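Local structure of GH5 (Bacteroidetes bacterium AC2a, 4YHG) at residues E160-I165 against N187-V192. The protein probably hydrolyses internal beta-1,4 linkages of cellulose, as an endoglucanase of glycoside hydrolase family 5. The protein carries 1 engineered substitution. Residues are numbered along the deposited sequence; the frame is centred on the assembly and turned at random.
Sequences ETLNAI and NEWNQV. Engineered in segment 160-165: Ala164 (natural residue Glu). With BGC (beta-D-glucopyranose), chain C.
Thr161 and Asn190 meet in the one hydrogen bond across this buried contact: OG1 of Thr161 donates to OD1 of Asn190 at 2.7 Å. The hydroxyl approaches from above the amide, 37° out of the carbonyl plane. A chi1 of 53° turns the Thr161 hydroxyl to OD1, while CG2 lies beside the backbone N; threonine suits the place by offering a donor on a short side chain close to the helix. Asparagine suits the helix position because its amide can serve two sides, ND2 donating to the backbone O of Pro212. A valine in place of Thr161 would probably leave OD1 of Asn190 without this donor, and the amide less firmly fixed in its rotation.

These residues join the loop after strand 157-160 of the (beta/alpha)8 barrel to helix 181-199, which follows that loop. Beside the bond the contact turns apolar, branched aliphatic ends suiting a buried indole. CD1 of Leu162 reaches CB of Trp189 at 3.8 Å and lies at the ring's edge, near its plane, while also approaching OD1 of Asn190. Further along, CG2 of Ile165 packs obliquely against CZ3 of Trp189 at 3.6 Å.

Leu139 of helix 129-149 touches both Leu162 and Trp189, and NE1 of Trp189 is hydrogen-bonded to OD1 of Asn132. In the glycan pocket, Asn163 ND2 gives an N-H to O2 of a glucose also held by His103 and Glu295, 2.9 Å and nearly straight at 173°. Next to it, Ala164 is an engineered replacement of the natural glutamate, probably the family's general acid/base.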
loop_
_atom_site.group_PDB
_atom_site.type_symbol
_atom_site.label_atom_id
_atom_site.label_comp_id
_atom_site.label_asym_id
_atom_site.label_seq_id
_atom_site.Cartn_x
_atom_site.Cartn_y
_atom_site.Cartn_z
ATOM N N GLU A 160 1.266 -9.468 -0.698
ATOM C CA GLU A 160 2.317 -8.479 -0.475
ATOM C C GLU A 160 3.095 -8.918 0.784
ATOM O O GLU A 160 2.523 -8.987 1.877
ATOM C CB GLU A 160 1.657 -7.118 -0.329
ATOM C CG GLU A 160 2.544 -5.944 0.057
ATOM C CD GLU A 160 1.717 -4.694 0.343
ATOM O OE1 GLU A 160 1.126 -4.138 -0.631
ATOM O OE2 GLU A 160 1.639 -4.295 1.535
ATOM N N THR A 161 4.383 -9.243 0.617
ATOM C CA THR A 161 5.154 -9.938 1.654
ATOM C C THR A 161 5.112 -9.268 3.013
ATOM O O THR A 161 4.893 -9.921 4.020
ATOM C CB THR A 161 6.627 -10.051 1.281
ATOM O OG1 THR A 161 7.151 -8.754 0.948
ATOM C CG2 THR A 161 6.814 -11.002 0.107
ATOM N N LEU A 162 5.364 -7.957 3.023
ATOM C CA LEU A 162 5.520 -7.151 4.248
ATOM C C LEU A 162 4.978 -5.780 3.974
ATOM O O LEU A 162 4.748 -5.449 2.840
ATOM C CB LEU A 162 7.007 -7.006 4.591
ATOM C CG LEU A 162 7.696 -8.302 4.956
ATOM C CD1 LEU A 162 9.193 -8.161 4.804
ATOM C CD2 LEU A 162 7.314 -8.673 6.377
ATOM N N ASN A 163 4.807 -4.969 5.000
ATOM C CA ASN A 163 4.364 -3.599 4.794
ATOM C C ASN A 163 5.507 -2.570 4.762
ATOM O O ASN A 163 6.211 -2.479 3.776
ATOM C CB ASN A 163 3.299 -3.222 5.821
ATOM C CG ASN A 163 2.715 -1.846 5.567
ATOM O OD1 ASN A 163 2.492 -1.457 4.422
ATOM N ND2 ASN A 163 2.468 -1.115 6.622
ATOM N N ALA A 164 5.693 -1.812 5.832
ATOM C CA ALA A 164 6.637 -0.684 5.855
ATOM C C ALA A 164 7.600 -0.925 7.010
ATOM O O ALA A 164 7.339 -0.557 8.159
ATOM C CB ALA A 164 5.895 0.641 6.021
ATOM N N ILE A 165 8.699 -1.591 6.703
ATOM C CA ILE A 165 9.615 -2.029 7.731
ATOM C C ILE A 165 10.658 -0.933 7.952
ATOM O O ILE A 165 11.130 -0.325 6.987
ATOM C CB ILE A 165 10.281 -3.369 7.338
ATOM C CG1 ILE A 165 9.221 -4.440 7.056
ATOM C CG2 ILE A 165 11.203 -3.854 8.440
ATOM C CD1 ILE A 165 8.291 -4.757 8.224
ATOM N N ASN A 187 15.774 -7.305 2.580
ATOM C CA ASN A 187 15.855 -8.136 1.384
ATOM C C ASN A 187 15.802 -9.641 1.697
ATOM O O ASN A 187 15.177 -10.408 0.944
ATOM C CB ASN A 187 17.123 -7.824 0.590
ATOM C CG ASN A 187 17.048 -6.493 -0.137
ATOM O OD1 ASN A 187 15.975 -6.040 -0.550
ATOM N ND2 ASN A 187 18.194 -5.869 -0.319
ATOM N N GLU A 188 16.449 -10.058 2.789
ATOM C CA GLU A 188 16.417 -11.459 3.217
ATOM C C GLU A 188 15.018 -11.891 3.646
ATOM O O GLU A 188 14.601 -13.010 3.331
ATOM C CB GLU A 188 17.421 -11.725 4.349
ATOM C CG GLU A 188 18.897 -11.610 3.945
ATOM C CD GLU A 188 19.868 -11.642 5.137
ATOM O OE1 GLU A 188 19.425 -11.988 6.264
ATOM O OE2 GLU A 188 21.084 -11.343 4.942
ATOM N N TRP A 189 14.292 -11.024 4.350
ATOM C CA TRP A 189 12.904 -11.338 4.720
ATOM C C TRP A 189 12.015 -11.482 3.486
ATOM O O TRP A 189 11.209 -12.402 3.408
ATOM C CB TRP A 189 12.283 -10.286 5.647
ATOM C CG TRP A 189 12.873 -10.202 7.011
ATOM C CD1 TRP A 189 13.797 -11.041 7.560
ATOM C CD2 TRP A 189 12.552 -9.239 8.020
ATOM N NE1 TRP A 189 14.088 -10.646 8.846
ATOM C CE2 TRP A 189 13.334 -9.543 9.156
ATOM C CE3 TRP A 189 11.688 -8.140 8.074
ATOM C CZ2 TRP A 189 13.282 -8.777 10.345
ATOM C CZ3 TRP A 189 11.633 -7.374 9.271
ATOM C CH2 TRP A 189 12.430 -7.705 10.382
ATOM N N ASN A 190 12.146 -10.577 2.525
ATOM C CA ASN A 190 11.378 -10.716 1.281
ATOM C C ASN A 190 11.650 -12.053 0.594
ATOM O O ASN A 190 10.731 -12.728 0.185
ATOM C CB ASN A 190 11.666 -9.564 0.317
ATOM C CG ASN A 190 10.897 -8.321 0.666
ATOM O OD1 ASN A 190 9.835 -8.404 1.285
ATOM N ND2 ASN A 190 11.411 -7.163 0.266
ATOM N N GLN A 191 12.914 -12.430 0.492
ATOM C CA GLN A 191 13.294 -13.714 -0.074
ATOM C C GLN A 191 12.565 -14.849 0.636
ATOM O O GLN A 191 11.936 -15.692 -0.009
ATOM C CB GLN A 191 14.821 -13.916 0.024
ATOM C CG GLN A 191 15.365 -15.141 -0.694
ATOM C CD GLN A 191 15.089 -15.080 -2.179
ATOM O OE1 GLN A 191 15.655 -14.246 -2.882
ATOM N NE2 GLN A 191 14.175 -15.929 -2.657
ATOM N N VAL A 192 12.640 -14.859 1.964
ATOM C CA VAL A 192 12.034 -15.917 2.771
ATOM C C VAL A 192 10.509 -15.988 2.597
ATOM O O VAL A 192 9.941 -17.069 2.552
ATOM C CB VAL A 192 12.391 -15.718 4.252
ATOM C CG1 VAL A 192 11.470 -16.519 5.159
ATOM C CG2 VAL A 192 13.839 -16.133 4.476
HETATM C C2 BGC C . 0.955 2.662 7.011
HETATM C C3 BGC C . -0.559 2.903 7.271
HETATM C C4 BGC C . -0.717 4.326 7.846
HETATM C C5 BGC C . -0.243 5.308 6.786
HETATM C C6 BGC C . -0.636 6.760 7.073
HETATM C C1 BGC C . 1.653 3.845 6.265
HETATM O O1 BGC C . 3.101 3.769 6.352
HETATM O O2 BGC C . 1.134 1.437 6.276
HETATM O O3 BGC C . -1.124 1.874 8.133
HETATM O O4 BGC C . -2.041 4.646 8.289
HETATM O O5 BGC C . 1.192 5.149 6.719
HETATM O O6 BGC C . 0.107 7.222 8.203
#